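Long-range contacts in alternansucrase (Leuconostoc mesenteroides, PDB 6HVG), which is a family 70 glycoside hydrolase enzyme built round a TIM-type barrel, with choline-binding-type repeats toward both ends of its chain: residues Val824-Met829 and Val1044-Phe1049; Ala943-Asn948 and Leu1004-Pro1009. One frame throughout, in Å; residues are numbered along the deposited sequence.

Contact 1 (Val824-Met829 and Val1044-Phe1049); sequences VYYGDM and VIYEGF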
# COMPACT_ATOMS: atom_id res chain seq x y z
N VAL A 824 5.95 20.86 -14.51
CA VAL A 824 4.63 21.36 -14.21
C VAL A 824 3.57 20.28 -14.40
O VAL A 824 3.54 19.57 -15.43
CB VAL A 824 4.29 22.56 -15.11
CG1 VAL A 824 2.90 23.08 -14.78
CG2 VAL A 824 5.32 23.66 -14.95
N TYR A 825 2.70 20.15 -13.41
CA TYR A 825 1.70 19.07 -13.39
C TYR A 825 0.40 19.55 -14.01
O TYR A 825 -0.20 20.52 -13.55
CB TYR A 825 1.49 18.59 -11.93
CG TYR A 825 0.41 17.54 -11.74
CD1 TYR A 825 0.31 16.45 -12.58
CD2 TYR A 825 -0.54 17.64 -10.71
CE1 TYR A 825 -0.68 15.49 -12.41
CE2 TYR A 825 -1.52 16.68 -10.53
CZ TYR A 825 -1.59 15.62 -11.38
OH TYR A 825 -2.58 14.68 -11.22
N TYR A 826 -0.04 18.84 -15.03
CA TYR A 826 -1.35 19.06 -15.66
C TYR A 826 -2.44 19.41 -14.68
O TYR A 826 -3.22 20.31 -14.92
CB TYR A 826 -1.75 17.77 -16.42
CG TYR A 826 -3.20 17.72 -16.85
CD1 TYR A 826 -3.62 18.27 -18.06
CD2 TYR A 826 -4.14 17.14 -16.05
CE1 TYR A 826 -4.94 18.18 -18.47
CE2 TYR A 826 -5.46 17.05 -16.44
CZ TYR A 826 -5.85 17.58 -17.65
OH TYR A 826 -7.18 17.48 -18.01
N GLY A 827 -2.50 18.67 -13.58
CA GLY A 827 -3.57 18.80 -12.58
C GLY A 827 -3.52 20.02 -11.70
O GLY A 827 -4.46 20.26 -10.95
N ASP A 828 -2.44 20.78 -11.76
CA ASP A 828 -2.37 22.11 -11.18
C ASP A 828 -2.79 23.17 -12.19
O ASP A 828 -3.03 24.32 -11.81
CB ASP A 828 -0.94 22.41 -10.70
CG ASP A 828 -0.51 21.51 -9.56
OD1 ASP A 828 -1.40 21.12 -8.77
OD2 ASP A 828 0.71 21.18 -9.48
N MET A 829 -2.87 22.80 -13.47
CA MET A 829 -3.26 23.71 -14.54
C MET A 829 -4.71 23.48 -14.99
O MET A 829 -5.44 24.44 -15.26
CB MET A 829 -2.33 23.53 -15.74
CG MET A 829 -0.88 23.87 -15.46
SD MET A 829 -0.64 25.64 -15.21
CE MET A 829 -0.71 26.20 -16.91
N VAL A 1044 11.69 23.40 -19.56
CA VAL A 1044 10.57 23.14 -18.67
C VAL A 1044 9.84 21.90 -19.18
O VAL A 1044 9.48 21.83 -20.37
CB VAL A 1044 9.57 24.30 -18.64
CG1 VAL A 1044 8.41 23.96 -17.73
CG2 VAL A 1044 10.26 25.57 -18.20
N ILE A 1045 9.62 20.93 -18.30
CA ILE A 1045 8.86 19.74 -18.65
C ILE A 1045 7.43 19.92 -18.21
O ILE A 1045 7.18 20.45 -17.14
CB ILE A 1045 9.41 18.48 -17.95
CG1 ILE A 1045 10.88 18.29 -18.28
CG2 ILE A 1045 8.64 17.25 -18.40
CD1 ILE A 1045 11.56 17.28 -17.40
N TYR A 1046 6.50 19.49 -19.03
CA TYR A 1046 5.10 19.52 -18.67
C TYR A 1046 4.65 18.09 -18.58
O TYR A 1046 4.68 17.36 -19.57
CB TYR A 1046 4.30 20.27 -19.71
CG TYR A 1046 2.81 20.35 -19.47
CD1 TYR A 1046 2.30 21.09 -18.43
CD2 TYR A 1046 1.93 19.71 -20.31
CE1 TYR A 1046 0.94 21.19 -18.22
CE2 TYR A 1046 0.56 19.81 -20.12
CZ TYR A 1046 0.07 20.55 -19.06
OH TYR A 1046 -1.29 20.64 -18.88
N GLU A 1047 4.25 17.69 -17.37
CA GLU A 1047 3.68 16.38 -17.17
C GLU A 1047 2.22 16.52 -17.46
O GLU A 1047 1.47 17.04 -16.62
CB GLU A 1047 3.90 16.00 -15.73
CG GLU A 1047 3.46 14.59 -15.41
CD GLU A 1047 3.46 14.35 -13.91
OE1 GLU A 1047 3.28 15.33 -13.17
OE2 GLU A 1047 3.66 13.21 -13.48
N GLY A 1048 1.80 16.09 -18.64
CA GLY A 1048 0.50 16.50 -19.20
C GLY A 1048 -0.60 15.45 -19.20
O GLY A 1048 -1.13 15.13 -20.24
N PHE A 1049 -0.90 14.88 -18.04
CA PHE A 1049 -1.97 13.95 -17.91
C PHE A 1049 -2.20 13.81 -16.45
O PHE A 1049 -1.38 14.18 -15.63
CB PHE A 1049 -1.60 12.59 -18.51
CG PHE A 1049 -0.57 11.84 -17.74
CD1 PHE A 1049 0.78 12.14 -17.88
CD2 PHE A 1049 -0.94 10.81 -16.87
CE1 PHE A 1049 1.74 11.46 -17.16
CE2 PHE A 1049 0.00 10.11 -16.19
CZ PHE A 1049 1.35 10.43 -16.32

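Contact 2 (Ala943-Asn948 and Leu1004-Pro1009); sequences ALVLSN and LGVWVP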
# COMPACT_ATOMS: atom_id res chain seq x y z
N ALA A 943 5.25 44.98 -10.21
CA ALA A 943 4.74 43.70 -9.76
C ALA A 943 4.23 42.84 -10.90
O ALA A 943 3.60 43.33 -11.80
CB ALA A 943 3.62 43.93 -8.73
N LEU A 944 4.56 41.56 -10.84
CA LEU A 944 3.97 40.56 -11.72
C LEU A 944 2.76 39.90 -11.04
O LEU A 944 1.75 39.60 -11.68
CB LEU A 944 5.03 39.49 -12.02
CG LEU A 944 4.66 38.41 -13.04
CD1 LEU A 944 4.75 38.97 -14.47
CD2 LEU A 944 5.57 37.22 -12.89
N VAL A 945 2.86 39.72 -9.73
CA VAL A 945 1.93 38.94 -8.95
C VAL A 945 1.95 39.47 -7.51
O VAL A 945 3.03 39.58 -6.91
CB VAL A 945 2.35 37.45 -9.01
CG1 VAL A 945 2.05 36.69 -7.72
CG2 VAL A 945 1.69 36.77 -10.21
N LEU A 946 0.77 39.83 -6.97
CA LEU A 946 0.62 40.27 -5.56
C LEU A 946 -0.61 39.68 -4.90
O LEU A 946 -1.71 39.76 -5.46
CB LEU A 946 0.50 41.78 -5.47
CG LEU A 946 1.77 42.60 -5.63
CD1 LEU A 946 1.39 44.06 -5.53
CD2 LEU A 946 2.83 42.26 -4.58
N SER A 947 -0.43 39.09 -3.72
CA SER A 947 -1.53 38.46 -2.99
C SER A 947 -2.37 39.49 -2.21
O SER A 947 -1.89 40.55 -1.86
CB SER A 947 -1.00 37.38 -2.04
OG SER A 947 -0.17 37.93 -1.05
N ASN A 948 -3.62 39.13 -1.94
CA ASN A 948 -4.52 39.95 -1.15
C ASN A 948 -5.60 39.06 -0.54
O ASN A 948 -5.55 37.84 -0.69
CB ASN A 948 -5.13 41.07 -2.01
CG ASN A 948 -5.93 40.53 -3.20
OD1 ASN A 948 -6.91 39.77 -3.03
ND2 ASN A 948 -5.53 40.92 -4.41
N LEU A 1004 2.51 36.21 -1.04
CA LEU A 1004 3.25 36.06 -2.30
C LEU A 1004 3.35 37.39 -3.03
O LEU A 1004 2.33 37.99 -3.41
CB LEU A 1004 2.58 35.04 -3.21
CG LEU A 1004 3.21 34.80 -4.58
CD1 LEU A 1004 4.64 34.33 -4.42
CD2 LEU A 1004 2.40 33.79 -5.39
N GLY A 1005 4.58 37.85 -3.25
CA GLY A 1005 4.84 39.02 -4.10
C GLY A 1005 5.97 38.72 -5.09
O GLY A 1005 7.03 38.23 -4.69
N VAL A 1006 5.74 38.99 -6.36
CA VAL A 1006 6.76 38.84 -7.37
C VAL A 1006 6.92 40.14 -8.14
O VAL A 1006 5.93 40.74 -8.57
CB VAL A 1006 6.44 37.71 -8.36
CG1 VAL A 1006 7.62 37.49 -9.30
CG2 VAL A 1006 6.13 36.43 -7.62
N TRP A 1007 8.17 40.56 -8.33
CA TRP A 1007 8.48 41.83 -8.97
C TRP A 1007 9.47 41.63 -10.12
O TRP A 1007 10.43 40.84 -10.04
CB TRP A 1007 9.04 42.79 -7.94
CG TRP A 1007 8.02 43.21 -6.94
CD1 TRP A 1007 7.61 42.52 -5.86
CD2 TRP A 1007 7.30 44.43 -6.92
NE1 TRP A 1007 6.66 43.22 -5.17
CE2 TRP A 1007 6.45 44.41 -5.81
CE3 TRP A 1007 7.27 45.54 -7.76
CZ2 TRP A 1007 5.59 45.44 -5.51
CZ3 TRP A 1007 6.41 46.58 -7.45
CH2 TRP A 1007 5.59 46.53 -6.33
N VAL A 1008 9.24 42.38 -11.19
CA VAL A 1008 10.08 42.30 -12.36
C VAL A 1008 10.47 43.71 -12.80
O VAL A 1008 9.75 44.66 -12.51
CB VAL A 1008 9.36 41.54 -13.52
CG1 VAL A 1008 9.02 40.11 -13.11
CG2 VAL A 1008 8.10 42.28 -13.98
N PRO A 1009 11.60 43.84 -13.51
CA PRO A 1009 11.96 45.15 -14.00
C PRO A 1009 11.04 45.64 -15.11
O PRO A 1009 10.72 44.86 -16.01
CB PRO A 1009 13.39 44.96 -14.55
CG PRO A 1009 13.74 43.55 -14.41
CD PRO A 1009 12.58 42.80 -13.87

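Contact 1 (Val824-Met829 and Val1044-Phe1049)
The ring of Tyr1046 fills a hollow bordered by Val824, Tyr826 and Met829. With CG anti to the backbone N (chi1 179°), it reaches along the neighbouring strand: CD1 comes 4.1 Å from Val824 CB, and Met829 CG meets the ring edge 4.3 Å from CE1. Its OH arrives at the edge of the Tyr826 ring, 3.4 Å from Tyr826 CD1. Tyr826 is itself a bump, lowering its CB onto the main chain where Gly1048 joins Phe1049, 3.4 Å from Phe1049 N. On the other face, Glu1047 OE1 lies against the Tyr825 ring near CD1, the two side chains crossing obliquely with ring and carboxylate planes 59° apart; OE2 is held by His752, and the Tyr825 hydroxyl by Glu832.

The backbones fix this fit in parallel register. Val824 brackets Tyr1046, its N bonding to Ile1045 O (2.9 Å) and its O accepting from Glu1047 N (2.8 Å), while Tyr826 N continues the ladder to Glu1047 O (2.8 Å). Strands 821-825 and 1045-1047 are thus adjacent staves of the parallel barrel, flanked by 745-747 and 1081-1083; helix 807-814 packs on Val824, helix 844-857 on Met829, and Phe1074 of helix 1063-1075 stacks on Tyr1046.

Contact 2 (Ala943-Asn948 and Leu1004-Pro1009)
A classic beta bulge joins these antiparallel strands: Leu944 and Val945 together face the single residue Val1006. The carbonyl of Val1006 receives both amides, Leu944 N at 2.8 Å and, weakly, Val945 N at 3.4 Å. The first of these donors is tilted 31° from the carbonyl plane, at the point where the chain turns a corner. Regular pairing resumes at once, with Val1006 N bonded to Val945 O at 2.8 Å.

Before the bulge, Ala943 lies over the indole of Trp1007 in a CH-pi contact, its CB 3.8 Å from the centroid of the six-membered ring and only 2° off the normal. Leu946 occupies the same face of the sheet; its CD2 lies 3.8 Å from Gly1005 CA and reaches on obliquely toward the indole. Phe974 and Phe980 both meet Trp1007 edge-to-face. On the opposite face Val945 CG1 packs 3.7 Å from Leu1004 CD2, while Leu944 and Val1006 run side by side. Helix 844-857 touches Leu944, Val945 and Val1008.

At the far end Ser947 pairs twice with Leu1004. Its N donates to Leu1004 O at 3.0 Å, and its OG, set between the backbone N and the carbonyl carbon (chi1 63°), accepts from Leu1004 N at 3.2 Å. The chemistry is therefore divided: buried main-chain polar groups are paired along the seam, with one carbonyl serving two amides, the second weakly, and one hydroxyl standing in for a backbone acceptor, while both faces are left to apolar and aromatic packing.

Overall arrangement
Contact 2 is nested along the chain inside the long loop that contact 1 closes. After strand 821-825 the chain passes through helix 844-857 and then most strands of the antiparallel sheet that holds both halves of contact 2, before it returns to the barrel at 1045-1047. The excursion is consistent with the beta-rich domain C of this family, inserted between two neighbouring barrel strands. The centres of the two contacts lie 23 Å apart and their nearest atoms about 12 Å, so they do not touch. Helix 844-857 spans the interval, receiving Met829 and Val1044 from contact 1 and Leu944, Val945 and Val1008 from contact 2. Barrel and sheet domain thus share one packing helix.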